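Uncharacterized protein (Acinetobacter baumannii, PDB 5D66) is of unknown function but folds as an ankyrin repeat domain, a scaffold that in other proteins commonly mediates protein-protein recognition. Local coordinates at residues Thr104-Ala109 with Arg119-Ala124. Residues are numbered along the deposited sequence; the frame is centred on the assembly and turned at random.
Sequences TALIPA and RTLIAA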
ATOM      1  N   THR A 104       5.306  -4.689   2.434  1.00  5.38           N
ATOM      2  CA  THR A 104       4.637  -3.557   2.995  1.00  4.96           C
ATOM      3  C   THR A 104       3.722  -2.890   1.968  1.00  5.00           C
ATOM      4  O   THR A 104       3.753  -3.243   0.798  1.00  6.15           O
ATOM      5  CB  THR A 104       5.677  -2.526   3.428  1.00  5.42           C
ATOM      6  OG1 THR A 104       6.318  -2.087   2.224  1.00  5.82           O
ATOM      7  CG2 THR A 104       6.678  -3.018   4.418  1.00  6.14           C
ATOM      8  N   ALA A 105       2.948  -1.901   2.398  1.00  5.48           N
ATOM      9  CA  ALA A 105       2.126  -1.133   1.457  1.00  5.56           C
ATOM     10  C   ALA A 105       2.979  -0.367   0.437  1.00  5.28           C
ATOM     11  O   ALA A 105       2.519  -0.026  -0.641  1.00  6.42           O
ATOM     12  CB  ALA A 105       1.191  -0.187   2.210  1.00  6.39           C
ATOM     13  N   LEU A 106       4.206  -0.022   0.834  1.00  4.77           N
ATOM     14  CA  LEU A 106       5.088   0.739  -0.021  1.00  5.01           C
ATOM     15  C   LEU A 106       5.527   0.005  -1.249  1.00  4.78           C
ATOM     16  O   LEU A 106       5.722   0.619  -2.309  1.00  5.57           O
ATOM     17  CB  LEU A 106       6.310   1.206   0.785  1.00  4.85           C
ATOM     18  CG  LEU A 106       7.380   1.947   0.102  1.00  5.28           C
ATOM     19  CD1 LEU A 106       6.811   3.266  -0.550  1.00  5.84           C
ATOM     20  CD2 LEU A 106       8.500   2.298   1.024  1.00  6.81           C
ATOM     21  N   ILE A 107       5.766  -1.283  -1.147  1.00  4.65           N
ATOM     22  CA  ILE A 107       6.334  -2.053  -2.269  1.00  4.58           C
ATOM     23  C   ILE A 107       5.368  -2.042  -3.479  1.00  5.11           C
ATOM     24  O   ILE A 107       5.801  -1.665  -4.589  1.00  5.30           O
ATOM     25  CB  ILE A 107       6.809  -3.441  -1.854  1.00  4.83           C
ATOM     26  CG1 ILE A 107       7.945  -3.302  -0.825  1.00  5.32           C
ATOM     27  CG2 ILE A 107       7.307  -4.171  -3.110  1.00  5.82           C
ATOM     28  CD1 ILE A 107       8.466  -4.589  -0.313  1.00  5.73           C
ATOM     29  N   PRO A 108       4.077  -2.385  -3.326  1.00  4.92           N
ATOM     30  CA  PRO A 108       3.177  -2.299  -4.490  1.00  5.27           C
ATOM     31  C   PRO A 108       2.965  -0.889  -4.963  1.00  4.99           C
ATOM     32  O   PRO A 108       2.772  -0.646  -6.168  1.00  5.83           O
ATOM     33  CB  PRO A 108       1.906  -2.989  -4.016  1.00  6.08           C
ATOM     34  CG  PRO A 108       1.955  -2.883  -2.514  1.00  6.94           C
ATOM     35  CD  PRO A 108       3.414  -3.091  -2.215  1.00  5.70           C
ATOM     36  N   ALA A 109       2.986   0.111  -4.076  1.00  5.22           N
ATOM     37  CA  ALA A 109       2.846   1.496  -4.500  1.00  6.11           C
ATOM     38  C   ALA A 109       3.998   1.856  -5.438  1.00  5.71           C
ATOM     39  O   ALA A 109       3.799   2.494  -6.491  1.00  6.07           O
ATOM     40  CB  ALA A 109       2.810   2.394  -3.306  1.00  6.18           C
ATOM     41  N   ARG A 119       5.451   8.732  -1.779  0.80  4.96           N
ATOM     42  CA  ARG A 119       5.879   9.876  -0.965  0.80  5.36           C
ATOM     43  C   ARG A 119       5.238   9.799   0.442  0.80  4.99           C
ATOM     44  O   ARG A 119       5.906   9.994   1.451  0.80  5.61           O
ATOM     45  CB  ARG A 119       5.543  11.192  -1.687  0.80  5.79           C
ATOM     46  CG  ARG A 119       6.198  12.387  -1.088  0.80  7.19           C
ATOM     47  CD  ARG A 119       5.669  13.729  -1.682  0.80  8.19           C
ATOM     48  NE  ARG A 119       5.433  13.792  -3.144  0.80  9.68           N
ATOM     49  CZ  ARG A 119       6.393  13.868  -4.078  0.80 11.04           C
ATOM     50  NH1 ARG A 119       7.659  14.017  -3.750  0.80 11.07           N
ATOM     51  NH2 ARG A 119       6.055  13.854  -5.357  0.80 12.21           N
ATOM     52  N   THR A 120       3.958   9.568   0.468  1.00  4.98           N
ATOM     53  CA  THR A 120       3.165   9.502   1.683  1.00  5.43           C
ATOM     54  C   THR A 120       3.639   8.401   2.604  1.00  4.83           C
ATOM     55  O   THR A 120       3.756   8.606   3.832  1.00  5.96           O
ATOM     56  CB  THR A 120       1.696   9.355   1.322  1.00  6.46           C
ATOM     57  OG1 THR A 120       1.240  10.545   0.606  1.00  7.91           O
ATOM     58  CG2 THR A 120       0.785   9.170   2.535  1.00  7.82           C
ATOM     59  N   LEU A 121       3.858   7.218   2.066  1.00  4.58           N
ATOM     60  CA  LEU A 121       4.306   6.083   2.851  1.00  4.77           C
ATOM     61  C   LEU A 121       5.711   6.237   3.384  1.00  4.37           C
ATOM     62  O   LEU A 121       5.995   5.834   4.496  1.00  5.30           O
ATOM     63  CB  LEU A 121       4.099   4.792   2.072  1.00  4.76           C
ATOM     64  CG  LEU A 121       2.612   4.409   1.853  1.00  5.31           C
ATOM     65  CD1 LEU A 121       2.560   3.266   0.837  1.00  5.98           C
ATOM     66  CD2 LEU A 121       1.929   3.984   3.084  1.00  6.15           C
ATOM     67  N   ILE A 122       6.620   6.805   2.562  1.00  4.67           N
ATOM     68  CA  ILE A 122       7.937   7.140   3.051  1.00  5.30           C
ATOM     69  C   ILE A 122       7.838   8.082   4.257  1.00  5.30           C
ATOM     70  O   ILE A 122       8.479   7.862   5.292  1.00  5.61           O
ATOM     71  CB  ILE A 122       8.813   7.748   1.946  1.00  5.96           C
ATOM     72  CG1 ILE A 122       9.209   6.673   0.920  1.00  6.22           C
ATOM     73  CG2 ILE A 122      10.041   8.388   2.538  1.00  7.05           C
ATOM     74  CD1 ILE A 122       9.839   7.271  -0.331  1.00  6.75           C
ATOM     75  N   ALA A 123       7.053   9.137   4.100  1.00  5.43           N
ATOM     76  CA  ALA A 123       6.898  10.143   5.154  1.00  6.13           C
ATOM     77  C   ALA A 123       6.327   9.539   6.432  1.00  5.83           C
ATOM     78  O   ALA A 123       6.694   9.978   7.533  1.00  7.14           O
ATOM     79  CB  ALA A 123       6.019  11.297   4.702  1.00  7.01           C
ATOM     80  N   ALA A 124       5.418   8.563   6.292  1.00  5.67           N
ATOM     81  CA  ALA A 124       4.829   7.921   7.439  1.00  5.91           C
ATOM     82  C   ALA A 124       5.773   7.021   8.236  1.00  4.93           C
ATOM     83  O   ALA A 124       5.526   6.745   9.395  1.00  6.12           O
ATOM     84  CB  ALA A 124       3.609   7.087   7.016  1.00  6.53           C
TER
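The peptide plane joining Ala105 to Leu106 is the flat group of this contact, and Leu121 CD1 lies over one of its faces, 3.7 Å from Ala105 C. At the rim of that plane, Ala105 O accepts a weak bond from Ala109 N, and Leu106 N is turned to Thr104. No ring or guanidinium lies between the segments; Arg119 takes no part, its NH2 forming a salt bridge with Glu116. The contact consists of apolar methyls set against one another and against backbone, with no hydrogen bond across, and Leu121 does most of the work. With CG anti to its carbonyl carbon (chi1 -68°), its CD1 comes within 3.6 Å of Ala105 O and 3.7 Å of Leu106 CA. Ala105 CB at 4.0 Å and Ala109 CB at 4.2 Å border Leu121 CD1. Alanine suits both places because a lone methyl lets the leucine approach the backbone, and leucine because its long, branched chain carries a methyl across the gap. Leu106 returns the contact, CG anti to its backbone N (chi1 177°). The two leucines run alongside each other in opposing senses, so that Leu106 CD1 rests 4.1 Å from Leu121 CB and, more loosely, near Ile122 CG1. Ile122 also leans on helix 150-162, its branched side chain bridging two interfaces, and Leu121 touches Tyr73 and Leu85. In the turn leading into the helix, the short hydroxyl side chain of Thr104 suits capping: its OG1 accepts a weak, bent bond from Leu106 N (3.3 Å, 125°). Thr-Ala-Leu-Ile is consistent with the TPLH-type motif of ankyrin repeats, and leucine packing between antiparallel helices 106-111 and 115-124 is characteristic of that fold.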